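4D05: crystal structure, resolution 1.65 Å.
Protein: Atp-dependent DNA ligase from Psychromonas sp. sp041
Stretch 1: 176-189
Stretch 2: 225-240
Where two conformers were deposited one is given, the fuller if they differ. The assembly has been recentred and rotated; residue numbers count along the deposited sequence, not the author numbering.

Stretch 1 (176-189) KKFEDAEATVIAYL
Stretch 2 (225-240) TPPPIGSLITYRFTGK

Residues 179-189 and 232-237 form neighbouring antiparallel strands, their axes 4.6 Å apart at closest and 146° between N-to-C directions. Glu 179 pairs with Phe 237, Ala 181 with Tyr 235 and Ala 183 with Ile 233 as hydrogen-bonded pairs; Asp 180–Arg 236, Glu 182–Thr 234 and Thr 184–Leu 232 are the non-hydrogen-bonded pairs between them. At the hydrogen-bonded pairs the extended backbones (phi/psi −122/161 at Tyr 235) set N opposite a carbonyl: Tyr 235 N to Ala 181 O is 2.8 Å, Ala 181 N to Tyr 235 O 3.0 Å.

One face carries Glu 179, Ala 181, Ala 183, Ile 233, Tyr 235 and Phe 237. The last three all adopt chi1 p. CA-to-CB points out to this face in both aromatics, and the ring ends (chi2 −86° and −78°) come nearer the opposing strand, over its small alanine methyls: Ala 183 CB lies 3.7 Å from Tyr 235 CE1, and Ala 181 CB 3.9 Å from Phe 237 CE1. Glu 179 (m, t, chi3 62°) lays its CB over the Phe 237 ring, 3.7 Å from the centroid, while OE2 accepts from Gly 239 N at 3.0 Å; positive phi (73°) favours glycine there.

On the other face, Arg 236 (t, t, m, chi4 178°) stacks its guanidinium flat on Phe 178 (chi1 p, chi2 82°), planes at 9° and centres 3.9 Å apart. Its NE also forms a salt bridge with Asp 180 OD1 (chi1 m), a weak hydrogen bond at 3.3 Å. Glu 182 folds back (m, p, chi3 65°), so OE2 accepts from Thr 234 OG1 (chi1 m) at 2.8 Å.

Beyond the ladder, Pro 228–Ser 231 makes a type II turn, with glycine suited to Gly 230's phi/psi of 101/−15. Gly 230 N donates to Val 185 O at 2.8 Å. Val 185 (t) packs CG2 3.7 Å from Ile 233 CG2. Tyr 188 (m, chi2 −39°) donates OH to Pro 227 O at 2.7 Å, with Ile 229 CG1 (m, t) over its ring.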

# COMPACT_ATOMS: atom_id res chain seq x y z
N LYS A 176 3.09 -1.46 6.25
CA LYS A 176 2.97 -0.04 6.57
C LYS A 176 3.05 0.07 8.08
O LYS A 176 2.90 -0.93 8.80
CB LYS A 176 1.66 0.54 6.03
CG LYS A 176 1.63 0.62 4.50
CD LYS A 176 0.39 1.28 3.93
CE LYS A 176 0.48 2.80 4.06
NZ LYS A 176 -0.51 3.51 3.17
N LYS A 177 3.30 1.27 8.57
CA LYS A 177 3.35 1.46 10.02
C LYS A 177 2.07 1.15 10.71
O LYS A 177 2.06 0.64 11.85
CB LYS A 177 3.81 2.87 10.36
CG LYS A 177 5.32 2.97 10.30
CD LYS A 177 5.88 3.94 11.25
CE LYS A 177 7.40 3.99 11.11
NZ LYS A 177 7.91 5.16 11.86
N PHE A 178 0.97 1.43 10.03
CA PHE A 178 -0.32 1.13 10.57
C PHE A 178 -1.38 0.96 9.49
O PHE A 178 -1.17 1.24 8.30
CB PHE A 178 -0.75 2.24 11.53
CG PHE A 178 -0.77 3.58 10.91
CD1 PHE A 178 -1.86 3.98 10.14
CD2 PHE A 178 0.30 4.45 11.06
CE1 PHE A 178 -1.87 5.25 9.55
CE2 PHE A 178 0.29 5.70 10.46
CZ PHE A 178 -0.80 6.10 9.70
N GLU A 179 -2.52 0.48 9.97
CA GLU A 179 -3.76 0.29 9.22
C GLU A 179 -4.85 1.17 9.88
O GLU A 179 -4.78 1.46 11.07
CB GLU A 179 -4.19 -1.20 9.34
CG GLU A 179 -3.15 -2.26 8.85
CD GLU A 179 -3.61 -3.71 9.14
OE1 GLU A 179 -4.67 -4.11 8.58
OE2 GLU A 179 -2.92 -4.43 9.94
N ASP A 180 -5.77 1.66 9.07
CA ASP A 180 -6.95 2.40 9.54
C ASP A 180 -8.22 1.60 9.14
O ASP A 180 -8.20 0.82 8.18
CB ASP A 180 -6.99 3.82 8.96
CG ASP A 180 -6.03 4.80 9.66
OD1 ASP A 180 -5.34 4.41 10.63
OD2 ASP A 180 -5.97 5.99 9.24
N ALA A 181 -9.31 1.76 9.89
CA ALA A 181 -10.58 1.16 9.52
C ALA A 181 -11.68 1.91 10.27
O ALA A 181 -11.38 2.78 11.10
CB ALA A 181 -10.58 -0.25 9.89
N GLU A 182 -12.93 1.58 9.95
CA GLU A 182 -14.08 2.24 10.59
C GLU A 182 -14.84 1.37 11.58
O GLU A 182 -14.89 0.14 11.49
CB GLU A 182 -15.04 2.81 9.53
CG GLU A 182 -14.54 4.12 8.87
CD GLU A 182 -13.32 3.90 8.00
OE1 GLU A 182 -13.45 3.19 6.98
OE2 GLU A 182 -12.24 4.45 8.30
N ALA A 183 -15.46 2.04 12.55
CA ALA A 183 -16.28 1.36 13.54
C ALA A 183 -17.32 2.33 14.06
O ALA A 183 -17.16 3.54 13.93
CB ALA A 183 -15.44 0.87 14.71
N THR A 184 -18.36 1.78 14.69
CA THR A 184 -19.43 2.61 15.24
C THR A 184 -19.26 2.73 16.75
O THR A 184 -19.05 1.73 17.43
CB THR A 184 -20.79 1.98 14.91
OG1 THR A 184 -20.97 1.96 13.49
CG2 THR A 184 -21.95 2.76 15.55
N VAL A 185 -19.34 3.95 17.28
CA VAL A 185 -19.25 4.15 18.71
C VAL A 185 -20.54 3.63 19.34
O VAL A 185 -21.63 4.05 18.93
CB VAL A 185 -19.10 5.64 19.08
CG1 VAL A 185 -19.02 5.81 20.61
CG2 VAL A 185 -17.85 6.22 18.42
N ILE A 186 -20.45 2.74 20.33
CA ILE A 186 -21.67 2.19 20.93
C ILE A 186 -21.86 2.53 22.40
O ILE A 186 -22.99 2.46 22.89
CB ILE A 186 -21.81 0.65 20.72
CG1 ILE A 186 -20.70 -0.15 21.44
CG2 ILE A 186 -21.73 0.30 19.23
CD1 ILE A 186 -20.93 -1.65 21.42
N ALA A 187 -20.79 2.91 23.09
CA ALA A 187 -20.91 3.28 24.51
C ALA A 187 -19.68 4.06 24.95
O ALA A 187 -18.62 4.01 24.30
CB ALA A 187 -21.05 2.04 25.35
N TYR A 188 -19.84 4.77 26.06
CA TYR A 188 -18.74 5.42 26.75
C TYR A 188 -18.32 4.63 27.99
O TYR A 188 -19.15 3.98 28.65
CB TYR A 188 -19.12 6.81 27.23
CG TYR A 188 -19.55 7.77 26.16
CD1 TYR A 188 -18.93 7.80 24.93
CD2 TYR A 188 -20.59 8.66 26.41
CE1 TYR A 188 -19.33 8.72 23.95
CE2 TYR A 188 -20.99 9.57 25.46
CZ TYR A 188 -20.35 9.60 24.24
OH TYR A 188 -20.75 10.52 23.31
N LEU A 189 -17.03 4.74 28.32
CA LEU A 189 -16.48 4.20 29.55
C LEU A 189 -15.94 5.39 30.33
O LEU A 189 -14.89 5.92 29.98
CB LEU A 189 -15.36 3.18 29.27
CG LEU A 189 -15.82 1.92 28.51
CD1 LEU A 189 -14.65 1.00 28.16
CD2 LEU A 189 -16.87 1.15 29.26
N THR A 225 -15.35 16.41 25.40
CA THR A 225 -16.47 16.36 24.46
C THR A 225 -16.28 15.18 23.53
O THR A 225 -15.63 15.27 22.50
CB THR A 225 -16.59 17.64 23.63
OG1 THR A 225 -16.70 18.77 24.52
CG2 THR A 225 -17.81 17.57 22.72
N PRO A 226 -16.81 14.03 23.93
CA PRO A 226 -16.53 12.80 23.20
C PRO A 226 -17.30 12.67 21.88
O PRO A 226 -18.27 13.40 21.62
CB PRO A 226 -16.99 11.72 24.20
CG PRO A 226 -18.11 12.34 24.89
CD PRO A 226 -17.66 13.79 25.10
N PRO A 227 -16.83 11.75 21.03
CA PRO A 227 -17.59 11.45 19.81
C PRO A 227 -19.00 10.99 20.19
O PRO A 227 -19.15 10.22 21.15
CB PRO A 227 -16.84 10.27 19.19
CG PRO A 227 -15.55 10.21 19.88
CD PRO A 227 -15.64 10.90 21.18
N PRO A 228 -20.01 11.43 19.44
CA PRO A 228 -21.38 10.99 19.74
C PRO A 228 -21.52 9.48 19.66
O PRO A 228 -20.95 8.83 18.77
CB PRO A 228 -22.21 11.65 18.64
CG PRO A 228 -21.38 12.82 18.18
CD PRO A 228 -19.96 12.34 18.28
N ILE A 229 -22.33 8.90 20.54
CA ILE A 229 -22.65 7.49 20.41
C ILE A 229 -23.43 7.36 19.12
O ILE A 229 -24.24 8.24 18.78
CB ILE A 229 -23.45 6.98 21.62
CG1 ILE A 229 -22.55 7.03 22.88
CG2 ILE A 229 -23.95 5.57 21.36
CD1 ILE A 229 -23.30 6.79 24.20
N GLY A 230 -23.09 6.34 18.34
CA GLY A 230 -23.72 6.10 17.06
C GLY A 230 -22.87 6.57 15.90
O GLY A 230 -23.16 6.20 14.74
N SER A 231 -21.85 7.39 16.17
CA SER A 231 -21.05 7.93 15.11
C SER A 231 -20.13 6.87 14.51
O SER A 231 -19.76 5.88 15.18
CB SER A 231 -20.25 9.15 15.56
OG SER A 231 -19.30 8.85 16.56
N LEU A 232 -19.82 7.06 13.23
CA LEU A 232 -18.85 6.23 12.54
C LEU A 232 -17.51 6.92 12.67
O LEU A 232 -17.38 8.08 12.29
CB LEU A 232 -19.24 6.09 11.06
CG LEU A 232 -18.34 5.12 10.27
CD1 LEU A 232 -18.64 3.69 10.68
CD2 LEU A 232 -18.50 5.34 8.74
N ILE A 233 -16.53 6.23 13.24
CA ILE A 233 -15.22 6.79 13.49
C ILE A 233 -14.19 5.95 12.78
O ILE A 233 -14.46 4.80 12.43
CB ILE A 233 -14.91 6.92 15.01
CG1 ILE A 233 -14.87 5.55 15.73
CG2 ILE A 233 -15.97 7.84 15.64
CD1 ILE A 233 -13.55 4.84 15.65
N THR A 234 -13.01 6.54 12.58
CA THR A 234 -11.87 5.81 12.07
C THR A 234 -10.92 5.55 13.23
O THR A 234 -10.65 6.45 14.04
CB THR A 234 -11.13 6.62 11.01
OG1 THR A 234 -11.97 6.74 9.86
CG2 THR A 234 -9.84 5.93 10.61
N TYR A 235 -10.44 4.31 13.30
CA TYR A 235 -9.43 3.93 14.27
C TYR A 235 -8.21 3.41 13.54
O TYR A 235 -8.31 3.02 12.37
CB TYR A 235 -9.97 2.91 15.26
CG TYR A 235 -10.34 1.59 14.65
CD1 TYR A 235 -11.61 1.40 14.10
CD2 TYR A 235 -9.46 0.54 14.66
CE1 TYR A 235 -11.97 0.17 13.53
CE2 TYR A 235 -9.80 -0.69 14.10
CZ TYR A 235 -11.05 -0.87 13.53
OH TYR A 235 -11.38 -2.11 12.99
N ARG A 236 -7.09 3.41 14.25
CA ARG A 236 -5.81 3.01 13.71
C ARG A 236 -5.35 1.81 14.50
O ARG A 236 -5.66 1.68 15.70
CB ARG A 236 -4.85 4.20 13.86
CG ARG A 236 -3.46 3.93 13.38
CD ARG A 236 -2.67 5.20 13.36
NE ARG A 236 -3.27 6.22 12.49
CZ ARG A 236 -2.77 7.45 12.34
NH1 ARG A 236 -1.66 7.82 12.99
NH2 ARG A 236 -3.37 8.31 11.54
N PHE A 237 -4.67 0.87 13.84
CA PHE A 237 -4.28 -0.37 14.49
C PHE A 237 -3.18 -1.05 13.68
O PHE A 237 -2.84 -0.61 12.60
CB PHE A 237 -5.49 -1.30 14.62
CG PHE A 237 -5.97 -1.86 13.30
CD1 PHE A 237 -6.72 -1.09 12.44
CD2 PHE A 237 -5.65 -3.17 12.92
CE1 PHE A 237 -7.16 -1.61 11.23
CE2 PHE A 237 -6.11 -3.69 11.70
CZ PHE A 237 -6.87 -2.90 10.86
N THR A 238 -2.67 -2.15 14.18
CA THR A 238 -1.81 -2.98 13.33
C THR A 238 -1.95 -4.46 13.71
O THR A 238 -1.59 -4.87 14.80
CB THR A 238 -0.35 -2.49 13.34
OG1 THR A 238 0.39 -3.28 12.41
CG2 THR A 238 0.27 -2.60 14.71
N GLY A 239 -2.55 -5.24 12.81
CA GLY A 239 -2.79 -6.65 13.06
C GLY A 239 -3.91 -6.92 14.05
O GLY A 239 -4.61 -6.01 14.46
N LYS A 240 -4.04 -8.18 14.45
CA LYS A 240 -5.10 -8.59 15.35
C LYS A 240 -4.53 -9.31 16.55
O LYS A 240 -3.45 -9.92 16.49
CB LYS A 240 -6.04 -9.55 14.65
CG LYS A 240 -6.64 -8.99 13.38
CD LYS A 240 -7.65 -7.91 13.72
CE LYS A 240 -8.36 -7.37 12.48
NZ LYS A 240 -8.92 -8.45 11.59
O HOH W 1 0.18 -2.08 9.78
O HOH W 2 -13.49 -2.19 10.75